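Local coordinates for protein geranyltranstransferase (Agrobacterium tumefaciens, PDB 2H8O) that probably catalyses the condensation of geranyl diphosphate with isopentenyl diphosphate to form farnesyl diphosphate, a precursor of longer isoprenoids, at residues Gln241-Arg246 / Ala314-Lys319; Glu308-Leu313 / Ile322-Ala327; Pro90-Glu95 / Arg227-Ala232. All blocks are in the same frame, centred on the assembly; numbering follows the deposited sequence.

Interaction 1 (Gln241-Arg246 / Ala314-Lys319); sequences QAERQR and APYGEK
Tyr316 reaches across to Glu243 with its phenol and donates a hydrogen bond to the carboxylate. Tyr316 OH and Glu243 OE2 are 2.6 Å apart. The oxygen is met on its anti side, 23° out of the carboxylate plane. It lies in the plane of the ring, at its edge, and the carboxylate and ring planes are turned 38° from each other. Glu243 gets there by an extended chain with CG anti to the backbone N (chi1 -179°). Its methylene joins the packing, with Glu243 CG 3.3 Å from Tyr316 OH. The other carboxylate oxygen, OE1, is bonded to Ser239 OG, so both oxygens are gripped. Leu100 packs on both Glu243 and Tyr316. This is the tight part of the contact. The setting is the all-helical fold of the polyprenyl synthetases, where the link between helix 295-312 and helix 321-331 meets the first turns of helix 241-267. The looser part lies with Arg246 and the exposed Pro315. Arg246 CD slides past the ring edge, 3.8 Å from Tyr316 CE2. The chain then bends at chi3, and the guanidinium comes to rest with Pro315 CG over one face, 4.2 Å from Arg246 NH1. That is light van der Waals contact. The polar hold on Arg246 comes instead from the carbonyl oxygen of Leu312, which accepts a bond from NH1.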
ATOM      1  N   GLN A 241      15.854 -21.367   6.051  1.00 24.95           N
ATOM      2  CA  GLN A 241      14.667 -21.222   6.896  1.00 25.17           C
ATOM      3  C   GLN A 241      15.003 -21.018   8.369  1.00 24.68           C
ATOM      4  O   GLN A 241      14.396 -20.193   9.038  1.00 23.51           O
ATOM      5  CB  GLN A 241      13.744 -22.439   6.762  1.00 25.87           C
ATOM      6  CG  GLN A 241      12.906 -22.411   5.516  1.00 27.52           C
ATOM      7  CD  GLN A 241      11.773 -23.422   5.536  1.00 27.45           C
ATOM      8  OE1 GLN A 241      11.974 -24.608   5.834  1.00 31.77           O
ATOM      9  NE2 GLN A 241      10.575 -22.960   5.189  1.00 31.36           N
ATOM     10  N   ALA A 242      15.953 -21.802   8.872  1.00 23.67           N
ATOM     11  CA  ALA A 242      16.347 -21.741  10.273  1.00 23.73           C
ATOM     12  C   ALA A 242      16.819 -20.360  10.676  1.00 23.07           C
ATOM     13  O   ALA A 242      16.456 -19.859  11.729  1.00 23.25           O
ATOM     14  CB  ALA A 242      17.453 -22.756  10.551  1.00 23.80           C
ATOM     15  N   GLU A 243      17.644 -19.772   9.826  1.00 22.55           N
ATOM     16  CA  GLU A 243      18.235 -18.469  10.086  1.00 22.16           C
ATOM     17  C   GLU A 243      17.186 -17.359   9.951  1.00 20.99           C
ATOM     18  O   GLU A 243      17.163 -16.405  10.737  1.00 19.88           O
ATOM     19  CB  GLU A 243      19.371 -18.246   9.110  1.00 22.25           C
ATOM     20  CG  GLU A 243      20.076 -16.960   9.271  1.00 23.51           C
ATOM     21  CD  GLU A 243      21.446 -17.003   8.640  1.00 24.86           C
ATOM     22  OE1 GLU A 243      21.522 -16.802   7.405  1.00 30.87           O
ATOM     23  OE2 GLU A 243      22.447 -17.233   9.370  1.00 28.08           O
ATOM     24  N   ARG A 244      16.325 -17.482   8.949  1.00 20.00           N
ATOM     25  CA  ARG A 244      15.191 -16.566   8.826  1.00 19.69           C
ATOM     26  C   ARG A 244      14.316 -16.618  10.089  1.00 19.34           C
ATOM     27  O   ARG A 244      13.953 -15.584  10.630  1.00 18.10           O
ATOM     28  CB  ARG A 244      14.388 -16.879   7.572  1.00 19.94           C
ATOM     29  CG  ARG A 244      13.187 -15.994   7.396  1.00 19.97           C
ATOM     30  CD  ARG A 244      12.574 -16.151   6.041  1.00 20.09           C
ATOM     31  NE  ARG A 244      11.268 -15.492   5.994  1.00 20.16           N
ATOM     32  CZ  ARG A 244      10.481 -15.467   4.925  1.00 21.80           C
ATOM     33  NH1 ARG A 244      10.862 -16.028   3.778  1.00 21.58           N
ATOM     34  NH2 ARG A 244       9.295 -14.869   5.008  1.00 20.76           N
ATOM     35  N   GLN A 245      13.987 -17.820  10.571  1.00 18.53           N
ATOM     36  CA  GLN A 245      13.237 -17.947  11.824  1.00 19.04           C
ATOM     37  C   GLN A 245      13.963 -17.319  13.000  1.00 18.72           C
ATOM     38  O   GLN A 245      13.333 -16.694  13.838  1.00 19.19           O
ATOM     39  CB  GLN A 245      12.891 -19.421  12.170  1.00 20.35           C
ATOM     40  CG  GLN A 245      11.766 -19.983  11.373  1.00 23.61           C
ATOM     41  CD  GLN A 245      10.560 -19.085  11.390  1.00 27.63           C
ATOM     42  OE1 GLN A 245      10.069 -18.725  12.448  1.00 29.31           O
ATOM     43  NE2 GLN A 245      10.130 -18.637  10.206  1.00 29.90           N
ATOM     44  N   ARG A 246      15.274 -17.524  13.085  1.00 18.69           N
ATOM     45  CA  ARG A 246      16.090 -16.965  14.163  1.00 18.51           C
ATOM     46  C   ARG A 246      15.953 -15.432  14.176  1.00 17.73           C
ATOM     47  O   ARG A 246      15.711 -14.822  15.231  1.00 17.03           O
ATOM     48  CB  ARG A 246      17.555 -17.365  13.992  1.00 18.99           C
ATOM     49  CG  ARG A 246      18.484 -16.845  15.081  1.00 19.71           C
ATOM     50  CD  ARG A 246      19.872 -17.507  15.027  1.00 22.24           C
ATOM     51  NE  ARG A 246      19.741 -18.967  15.207  1.00 25.09           N
ATOM     52  CZ  ARG A 246      19.657 -19.612  16.379  1.00 27.08           C
ATOM     53  NH1 ARG A 246      19.753 -18.976  17.545  1.00 26.87           N
ATOM     54  NH2 ARG A 246      19.502 -20.933  16.393  1.00 28.35           N
ATOM     55  N   ALA A 314      23.834 -15.461  19.617  1.00 20.26           N
ATOM     56  CA  ALA A 314      25.091 -16.013  20.106  1.00 20.51           C
ATOM     57  C   ALA A 314      25.909 -16.676  19.010  1.00 21.06           C
ATOM     58  O   ALA A 314      27.133 -16.499  18.974  1.00 21.70           O
ATOM     59  CB  ALA A 314      24.822 -17.018  21.227  1.00 20.48           C
ATOM     60  N   PRO A 315      25.262 -17.453  18.120  1.00 21.28           N
ATOM     61  CA  PRO A 315      26.082 -18.180  17.139  1.00 21.66           C
ATOM     62  C   PRO A 315      26.906 -17.307  16.185  1.00 21.87           C
ATOM     63  O   PRO A 315      27.860 -17.804  15.584  1.00 22.42           O
ATOM     64  CB  PRO A 315      25.048 -18.992  16.347  1.00 22.07           C
ATOM     65  CG  PRO A 315      23.894 -19.121  17.261  1.00 22.36           C
ATOM     66  CD  PRO A 315      23.837 -17.801  17.978  1.00 21.58           C
ATOM     67  N   TYR A 316      26.550 -16.030  16.050  1.00 21.09           N
ATOM     68  CA  TYR A 316      27.273 -15.114  15.166  1.00 21.26           C
ATOM     69  C   TYR A 316      28.454 -14.422  15.833  1.00 20.74           C
ATOM     70  O   TYR A 316      29.169 -13.682  15.162  1.00 20.48           O
ATOM     71  CB  TYR A 316      26.317 -14.062  14.587  1.00 21.47           C
ATOM     72  CG  TYR A 316      25.190 -14.700  13.834  1.00 22.37           C
ATOM     73  CD1 TYR A 316      25.337 -15.091  12.504  1.00 22.45           C
ATOM     74  CD2 TYR A 316      23.976 -14.944  14.464  1.00 23.36           C
ATOM     75  CE1 TYR A 316      24.287 -15.713  11.822  1.00 23.60           C
ATOM     76  CE2 TYR A 316      22.938 -15.557  13.796  1.00 24.28           C
ATOM     77  CZ  TYR A 316      23.102 -15.948  12.482  1.00 23.48           C
ATOM     78  OH  TYR A 316      22.037 -16.558  11.857  1.00 25.61           O
ATOM     79  N   GLY A 317      28.659 -14.655  17.133  1.00 20.32           N
ATOM     80  CA  GLY A 317      29.802 -14.094  17.853  1.00 20.62           C
ATOM     81  C   GLY A 317      29.852 -12.576  17.839  1.00 20.69           C
ATOM     82  O   GLY A 317      28.818 -11.916  17.937  1.00 20.35           O
ATOM     83  N   GLU A 318      31.058 -12.028  17.688  1.00 21.04           N
ATOM     84  CA  GLU A 318      31.265 -10.577  17.758  1.00 21.55           C
ATOM     85  C   GLU A 318      30.456  -9.810  16.729  1.00 21.36           C
ATOM     86  O   GLU A 318      30.141  -8.627  16.915  1.00 21.45           O
ATOM     87  CB  GLU A 318      32.747 -10.236  17.532  1.00 21.94           C
ATOM     88  CG  GLU A 318      33.731 -10.936  18.433  1.00 25.44           C
ATOM     89  CD  GLU A 318      33.684 -10.455  19.865  1.00 28.78           C
ATOM     90  OE1 GLU A 318      32.690  -9.796  20.246  1.00 31.85           O
ATOM     91  OE2 GLU A 318      34.660 -10.741  20.602  1.00 32.58           O
ATOM     92  N   LYS A 319      30.155 -10.466  15.613  1.00 21.40           N
ATOM     93  CA  LYS A 319      29.443  -9.840  14.522  1.00 21.46           C
ATOM     94  C   LYS A 319      28.010  -9.435  14.931  1.00 20.64           C
ATOM     95  O   LYS A 319      27.399  -8.575  14.293  1.00 20.26           O
ATOM     96  CB  LYS A 319      29.411 -10.810  13.347  1.00 22.21           C
ATOM     97  CG  LYS A 319      28.979 -10.213  12.038  1.00 23.81           C
ATOM     98  CD  LYS A 319      29.316 -11.132  10.870  1.00 25.12           C
ATOM     99  CE  LYS A 319      28.688 -12.512  11.018  1.00 28.76           C
ATOM    100  NZ  LYS A 319      29.620 -13.513  11.650  1.00 31.41           N
TER

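Interaction 2 (Glu308-Leu313 / Ile322-Ala327); sequences EASELL and ILIAAA
Leu313 and Leu323 meet in the buried part of this contact, their side chains crossing at about a right angle. Leu313 CD1 lies 3.7 Å from Leu323 CB and 4.0 Å from Leu323 CD1. A second apolar pair is smaller: Ala309 CB and Ala327 CB face each other at 4.0 Å. Phe250 of helix 241-267 touches Ala309, Leu313 and Leu323, and Ile254 of that helix touches Ala327.

Mixed contacts centre on Ile324, which lies against Ser310. Its CG2 branch, anti to the backbone N, approaches the hydroxyl, with Ile324 CG2 3.5 Å from Ser310 OG. The methyl Ile324 CD1 lies along the backbone of Ser310, 4.0 Å from Ser310 O. The hydroxyl bonds within its own helix, to Val306 O, and so can lie beside a methyl group. No hydrogen bond joins the two segments.

The CA atoms of Ser310 and Ile324 are 5.6 Å apart. The two segments run in roughly opposite directions and are joined by a short link. They form an antiparallel helical hairpin made of the last two helices of the chain, 295-312 and 321-331.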
ATOM      1  N   GLU A 308      17.251 -13.102  26.247  1.00 23.08           N
ATOM      2  CA  GLU A 308      16.776 -14.020  25.215  1.00 22.99           C
ATOM      3  C   GLU A 308      17.199 -13.567  23.823  1.00 22.54           C
ATOM      4  O   GLU A 308      17.607 -14.388  23.000  1.00 22.04           O
ATOM      5  CB  GLU A 308      15.259 -14.150  25.265  1.00 22.99           C
ATOM      6  CG  GLU A 308      14.773 -14.888  26.500  1.00 24.04           C
ATOM      7  CD  GLU A 308      13.288 -14.806  26.686  1.00 24.33           C
ATOM      8  OE1 GLU A 308      12.614 -14.090  25.912  1.00 30.36           O
ATOM      9  OE2 GLU A 308      12.777 -15.481  27.604  1.00 28.94           O
ATOM     10  N   ALA A 309      17.079 -12.266  23.576  1.00 22.36           N
ATOM     11  CA  ALA A 309      17.492 -11.671  22.301  1.00 22.64           C
ATOM     12  C   ALA A 309      18.973 -11.930  22.039  1.00 22.63           C
ATOM     13  O   ALA A 309      19.379 -12.345  20.948  1.00 22.25           O
ATOM     14  CB  ALA A 309      17.199 -10.157  22.305  1.00 22.25           C
ATOM     15  N   SER A 310      19.784 -11.698  23.058  1.00 22.81           N
ATOM     16  CA  SER A 310      21.226 -11.922  22.973  1.00 22.98           C
ATOM     17  C   SER A 310      21.597 -13.380  22.727  1.00 23.32           C
ATOM     18  O   SER A 310      22.508 -13.684  21.945  1.00 23.64           O
ATOM     19  CB  SER A 310      21.897 -11.422  24.249  1.00 24.39           C
ATOM     20  OG  SER A 310      21.590 -10.054  24.438  1.00 26.30           O
ATOM     21  N   GLU A 311      20.885 -14.292  23.386  1.00 22.03           N
ATOM     22  CA  GLU A 311      21.149 -15.704  23.208  1.00 21.84           C
ATOM     23  C   GLU A 311      20.832 -16.150  21.773  1.00 20.05           C
ATOM     24  O   GLU A 311      21.522 -17.015  21.222  1.00 19.75           O
ATOM     25  CB  GLU A 311      20.352 -16.517  24.238  1.00 22.08           C
ATOM     26  CG  GLU A 311      20.843 -17.914  24.444  1.00 24.02           C
ATOM     27  CD  GLU A 311      20.204 -18.609  25.669  1.00 26.44           C
ATOM     28  OE1 GLU A 311      20.247 -19.860  25.739  1.00 31.79           O
ATOM     29  OE2 GLU A 311      19.640 -17.912  26.555  1.00 34.20           O
ATOM     30  N   LEU A 312      19.800 -15.561  21.162  1.00 18.72           N
ATOM     31  CA  LEU A 312      19.434 -15.921  19.799  1.00 18.72           C
ATOM     32  C   LEU A 312      20.545 -15.640  18.820  1.00 18.68           C
ATOM     33  O   LEU A 312      20.697 -16.352  17.846  1.00 18.88           O
ATOM     34  CB  LEU A 312      18.164 -15.191  19.337  1.00 18.70           C
ATOM     35  CG  LEU A 312      16.860 -15.730  19.904  1.00 17.14           C
ATOM     36  CD1 LEU A 312      15.709 -14.715  19.747  1.00 17.95           C
ATOM     37  CD2 LEU A 312      16.514 -17.062  19.224  1.00 16.62           C
ATOM     38  N   LEU A 313      21.321 -14.586  19.070  1.00 18.42           N
ATOM     39  CA  LEU A 313      22.372 -14.208  18.136  1.00 18.58           C
ATOM     40  C   LEU A 313      23.760 -14.678  18.545  1.00 19.13           C
ATOM     41  O   LEU A 313      24.743 -14.345  17.873  1.00 18.83           O
ATOM     42  CB  LEU A 313      22.386 -12.688  17.967  1.00 18.36           C
ATOM     43  CG  LEU A 313      21.097 -12.098  17.398  1.00 17.95           C
ATOM     44  CD1 LEU A 313      21.325 -10.617  16.982  1.00 19.28           C
ATOM     45  CD2 LEU A 313      20.507 -12.918  16.232  1.00 19.06           C
ATOM     46  N   ILE A 322      26.423  -5.291  17.470  1.00 18.78           N
ATOM     47  CA  ILE A 322      25.595  -4.117  17.165  1.00 19.28           C
ATOM     48  C   ILE A 322      24.118  -4.377  17.414  1.00 18.63           C
ATOM     49  O   ILE A 322      23.425  -3.557  18.013  1.00 18.46           O
ATOM     50  CB  ILE A 322      25.819  -3.642  15.712  1.00 19.41           C
ATOM     51  CG1 ILE A 322      27.199  -2.988  15.618  1.00 21.04           C
ATOM     52  CG2 ILE A 322      24.735  -2.680  15.277  1.00 20.41           C
ATOM     53  CD1 ILE A 322      27.618  -2.675  14.241  1.00 22.24           C
ATOM     54  N   LEU A 323      23.623  -5.511  16.944  1.00 18.13           N
ATOM     55  CA  LEU A 323      22.214  -5.859  17.180  1.00 18.30           C
ATOM     56  C   LEU A 323      21.937  -6.159  18.640  1.00 18.50           C
ATOM     57  O   LEU A 323      20.871  -5.827  19.147  1.00 18.92           O
ATOM     58  CB  LEU A 323      21.779  -7.026  16.313  1.00 17.18           C
ATOM     59  CG  LEU A 323      21.474  -6.633  14.870  1.00 17.93           C
ATOM     60  CD1 LEU A 323      21.325  -7.884  14.002  1.00 19.40           C
ATOM     61  CD2 LEU A 323      20.231  -5.718  14.774  1.00 16.72           C
ATOM     62  N   ILE A 324      22.883  -6.798  19.316  1.00 19.51           N
ATOM     63  CA  ILE A 324      22.727  -7.055  20.755  1.00 20.20           C
ATOM     64  C   ILE A 324      22.694  -5.724  21.524  1.00 20.67           C
ATOM     65  O   ILE A 324      21.882  -5.560  22.438  1.00 20.55           O
ATOM     66  CB  ILE A 324      23.808  -8.015  21.267  1.00 21.11           C
ATOM     67  CG1 ILE A 324      23.502  -9.411  20.723  1.00 20.94           C
ATOM     68  CG2 ILE A 324      23.868  -8.032  22.807  1.00 20.25           C
ATOM     69  CD1 ILE A 324      24.577 -10.414  20.992  1.00 21.48           C
ATOM     70  N   ALA A 325      23.520  -4.764  21.110  1.00 20.65           N
ATOM     71  CA  ALA A 325      23.526  -3.416  21.702  1.00 20.94           C
ATOM     72  C   ALA A 325      22.187  -2.712  21.484  1.00 21.26           C
ATOM     73  O   ALA A 325      21.720  -1.981  22.353  1.00 21.31           O
ATOM     74  CB  ALA A 325      24.657  -2.584  21.144  1.00 21.17           C
ATOM     75  N   ALA A 326      21.578  -2.932  20.321  1.00 21.44           N
ATOM     76  CA  ALA A 326      20.262  -2.369  20.044  1.00 21.78           C
ATOM     77  C   ALA A 326      19.239  -2.918  21.031  1.00 21.77           C
ATOM     78  O   ALA A 326      18.434  -2.170  21.566  1.00 21.78           O
ATOM     79  CB  ALA A 326      19.839  -2.660  18.616  1.00 21.52           C
ATOM     80  N   ALA A 327      19.286  -4.220  21.279  1.00 22.84           N
ATOM     81  CA  ALA A 327      18.361  -4.826  22.232  1.00 23.87           C
ATOM     82  C   ALA A 327      18.519  -4.173  23.607  1.00 24.89           C
ATOM     83  O   ALA A 327      17.538  -3.816  24.255  1.00 24.47           O
ATOM     84  CB  ALA A 327      18.571  -6.356  22.314  1.00 23.66           C
TER

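Interaction 3 (Pro90-Glu95 / Arg227-Ala232); sequences PFLVIE and RFACEA
Leu92 points its CB at Ala229, and the two CB atoms are 3.7 Å apart. The same Leu92 CB is 4.1 Å from Cys230 SG. Beyond it, the chain runs with CG anti to the carbonyl carbon (chi1 -68°), alongside the cysteine sulfur. At the tip, the CD2 methyl also touches the sulfur, with Leu92 CD2 4.1 Å from Cys230 SG. Leu323 of helix 321-331 packs against the same side chain from outside the pair.

Val93 fills the next position. The methyl Val93 CG2 lies over the backbone of Ala229, 3.7 Å from Ala229 CA. The Val93 CA carbon comes within 3.4 Å of Ala229 O in a CA-H...O contact, with 141° at the hydrogen. This matters because Ala229 O is buried with no hydrogen-bond partner in the model. The weak contact may partly offset that.

The small Ala229 lets the backbones come close. The CA atoms of Val93 and Ala229 are only 4.8 Å apart, and the axes of the two short segments approach to 7.4 Å. They run nearly parallel, 19° apart. Ser96 OG, about a turn beyond Val93, is hydrogen-bonded to the backbone oxygen of Cys230, the residue after Ala229.

The pair belongs to the central helix bundle of the prenyl synthase fold. Leu114 of helix 104-125 packs on Val93 and Ala229. Helix 34-57 packs on Phe91 and Ile94 of helix 88-99, while helix 175-189 packs on Phe228 and Ala232 of helix 211-237.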
ATOM      1  N   PRO A  90      14.698   1.148   9.865  1.00 16.38           N
ATOM      2  CA  PRO A  90      15.792   0.987   8.910  1.00 16.35           C
ATOM      3  C   PRO A  90      17.104   0.485   9.520  1.00 15.88           C
ATOM      4  O   PRO A  90      17.808  -0.296   8.893  1.00 16.03           O
ATOM      5  CB  PRO A  90      15.986   2.390   8.328  1.00 17.35           C
ATOM      6  CG  PRO A  90      14.936   3.210   8.825  1.00 17.80           C
ATOM      7  CD  PRO A  90      14.066   2.477   9.771  1.00 16.57           C
ATOM      8  N   PHE A  91      17.428   0.939  10.729  1.00 15.96           N
ATOM      9  CA  PHE A  91      18.621   0.480  11.414  1.00 15.80           C
ATOM     10  C   PHE A  91      18.610  -1.043  11.501  1.00 15.54           C
ATOM     11  O   PHE A  91      19.612  -1.720  11.206  1.00 15.89           O
ATOM     12  CB  PHE A  91      18.712   1.089  12.814  1.00 17.12           C
ATOM     13  CG  PHE A  91      19.732   0.442  13.680  1.00 17.03           C
ATOM     14  CD1 PHE A  91      21.019   0.946  13.772  1.00 18.51           C
ATOM     15  CD2 PHE A  91      19.416  -0.699  14.406  1.00 18.98           C
ATOM     16  CE1 PHE A  91      21.956   0.312  14.593  1.00 20.42           C
ATOM     17  CE2 PHE A  91      20.362  -1.316  15.208  1.00 20.58           C
ATOM     18  CZ  PHE A  91      21.605  -0.811  15.300  1.00 21.39           C
ATOM     19  N   LEU A  92      17.463  -1.589  11.914  1.00 15.34           N
ATOM     20  CA  LEU A  92      17.349  -3.027  12.121  1.00 15.50           C
ATOM     21  C   LEU A  92      17.472  -3.799  10.800  1.00 15.02           C
ATOM     22  O   LEU A  92      18.123  -4.860  10.740  1.00 16.24           O
ATOM     23  CB  LEU A  92      16.044  -3.373  12.853  1.00 14.98           C
ATOM     24  CG  LEU A  92      15.975  -2.906  14.319  1.00 15.45           C
ATOM     25  CD1 LEU A  92      14.534  -2.972  14.838  1.00 16.17           C
ATOM     26  CD2 LEU A  92      16.914  -3.721  15.203  1.00 17.83           C
ATOM     27  N   VAL A  93      16.880  -3.274   9.733  1.00 14.99           N
ATOM     28  CA  VAL A  93      17.031  -3.886   8.408  1.00 15.23           C
ATOM     29  C   VAL A  93      18.513  -3.910   7.971  1.00 15.33           C
ATOM     30  O   VAL A  93      19.089  -4.970   7.624  1.00 16.06           O
ATOM     31  CB  VAL A  93      16.181  -3.186   7.351  1.00 15.30           C
ATOM     32  CG1 VAL A  93      16.441  -3.826   5.980  1.00 15.39           C
ATOM     33  CG2 VAL A  93      14.683  -3.248   7.719  1.00 14.95           C
ATOM     34  N   ILE A  94      19.129  -2.740   8.010  1.00 15.87           N
ATOM     35  CA  ILE A  94      20.525  -2.582   7.611  1.00 15.25           C
ATOM     36  C   ILE A  94      21.421  -3.528   8.412  1.00 15.00           C
ATOM     37  O   ILE A  94      22.307  -4.190   7.860  1.00 15.98           O
ATOM     38  CB  ILE A  94      20.965  -1.109   7.811  1.00 15.56           C
ATOM     39  CG1 ILE A  94      20.259  -0.201   6.780  1.00 15.96           C
ATOM     40  CG2 ILE A  94      22.497  -0.974   7.697  1.00 15.92           C
ATOM     41  CD1 ILE A  94      20.283   1.262   7.119  1.00 16.25           C
ATOM     42  N   GLU A  95      21.213  -3.575   9.724  1.00 15.67           N
ATOM     43  CA  GLU A  95      22.110  -4.362  10.586  1.00 15.94           C
ATOM     44  C   GLU A  95      21.827  -5.872  10.533  1.00 16.47           C
ATOM     45  O   GLU A  95      22.735  -6.678  10.684  1.00 16.12           O
ATOM     46  CB  GLU A  95      22.136  -3.799  12.007  1.00 16.16           C
ATOM     47  CG  GLU A  95      22.743  -2.367  12.064  1.00 15.90           C
ATOM     48  CD  GLU A  95      24.196  -2.294  11.515  1.00 16.87           C
ATOM     49  OE1 GLU A  95      24.959  -3.283  11.657  1.00 16.34           O
ATOM     50  OE2 GLU A  95      24.608  -1.230  10.967  1.00 18.62           O
ATOM     51  N   ARG A 227       9.523  -6.955  13.982  1.00 16.98           N
ATOM     52  CA  ARG A 227       9.711  -8.326  13.528  1.00 16.81           C
ATOM     53  C   ARG A 227      10.142  -8.371  12.057  1.00 16.54           C
ATOM     54  O   ARG A 227      11.151  -8.987  11.698  1.00 16.66           O
ATOM     55  CB  ARG A 227       8.404  -9.115  13.755  1.00 16.50           C
ATOM     56  CG  ARG A 227       8.435 -10.550  13.276  1.00 17.45           C
ATOM     57  CD  ARG A 227       7.010 -11.131  13.227  1.00 19.37           C
ATOM     58  NE  ARG A 227       6.283 -10.654  12.048  1.00 19.36           N
ATOM     59  CZ  ARG A 227       4.971 -10.453  11.964  1.00 22.22           C
ATOM     60  NH1 ARG A 227       4.178 -10.617  13.018  1.00 22.72           N
ATOM     61  NH2 ARG A 227       4.456 -10.032  10.815  1.00 21.65           N
ATOM     62  N   PHE A 228       9.366  -7.697  11.215  1.00 16.39           N
ATOM     63  CA  PHE A 228       9.661  -7.620   9.803  1.00 15.77           C
ATOM     64  C   PHE A 228      11.071  -7.038   9.580  1.00 15.58           C
ATOM     65  O   PHE A 228      11.821  -7.534   8.737  1.00 15.37           O
ATOM     66  CB  PHE A 228       8.629  -6.763   9.063  1.00 16.59           C
ATOM     67  CG  PHE A 228       9.053  -6.423   7.663  1.00 15.20           C
ATOM     68  CD1 PHE A 228       8.801  -7.287   6.605  1.00 16.19           C
ATOM     69  CD2 PHE A 228       9.760  -5.262   7.411  1.00 14.31           C
ATOM     70  CE1 PHE A 228       9.250  -6.989   5.329  1.00 16.14           C
ATOM     71  CE2 PHE A 228      10.218  -4.958   6.131  1.00 14.82           C
ATOM     72  CZ  PHE A 228       9.967  -5.815   5.091  1.00 15.55           C
ATOM     73  N   ALA A 229      11.427  -5.975  10.296  1.00 14.90           N
ATOM     74  CA  ALA A 229      12.720  -5.315  10.058  1.00 15.41           C
ATOM     75  C   ALA A 229      13.885  -6.291  10.183  1.00 15.77           C
ATOM     76  O   ALA A 229      14.822  -6.275   9.404  1.00 16.18           O
ATOM     77  CB  ALA A 229      12.909  -4.170  11.035  1.00 15.36           C
ATOM     78  N   CYS A 230      13.801  -7.148  11.181  1.00 15.75           N
ATOM     79  CA  CYS A 230      14.858  -8.119  11.460  1.00 15.88           C
ATOM     80  C   CYS A 230      14.791  -9.308  10.530  1.00 15.81           C
ATOM     81  O   CYS A 230      15.798  -9.747  10.008  1.00 15.86           O
ATOM     82  CB  CYS A 230      14.753  -8.573  12.895  1.00 18.37           C
ATOM     83  SG  CYS A 230      15.121  -7.222  14.068  1.00 15.98           S
ATOM     84  N   GLU A 231      13.587  -9.830  10.326  1.00 15.66           N
ATOM     85  CA  GLU A 231      13.401 -10.959   9.416  1.00 15.54           C
ATOM     86  C   GLU A 231      13.805 -10.609   7.985  1.00 16.12           C
ATOM     87  O   GLU A 231      14.329 -11.448   7.252  1.00 15.72           O
ATOM     88  CB  GLU A 231      11.959 -11.504   9.492  1.00 15.88           C
ATOM     89  CG  GLU A 231      11.739 -12.801   8.697  1.00 16.67           C
ATOM     90  CD  GLU A 231      10.334 -13.342   8.784  1.00 17.08           C
ATOM     91  OE1 GLU A 231       9.504 -12.736   9.476  1.00 18.76           O
ATOM     92  OE2 GLU A 231      10.071 -14.406   8.181  1.00 19.22           O
ATOM     93  N   ALA A 232      13.570  -9.352   7.597  1.00 14.81           N
ATOM     94  CA  ALA A 232      13.929  -8.876   6.262  1.00 15.78           C
ATOM     95  C   ALA A 232      15.397  -9.082   5.922  1.00 15.36           C
ATOM     96  O   ALA A 232      15.736  -9.331   4.765  1.00 16.54           O
ATOM     97  CB  ALA A 232      13.565  -7.405   6.107  1.00 13.89           C
TER

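How the interactions relate
Interaction 3 lies nearest the middle of the chain, with its centre about 8 Å from the chain centre; interactions 1 and 2 lie about 21 and 17 Å out. The centres of interactions 1 and 2 are about 10 Å apart, joined by Arg246 NH1 to Leu312 O at 2.8 Å. A salt bridge, Arg244 NE to Glu231 OE2 at 2.7 Å, joins interactions 1 and 3. Interactions 2 and 3 meet by packing, with Ile322 CG2 3.6 Å from Phe91 CZ. Aspartate-rich motifs lie at and beyond the C-terminal end of helix 104-125 and near that of helix 241-267. In relatives these bind magnesium and diphosphate, but interaction 1 uses only the opposite end of helix 241-267.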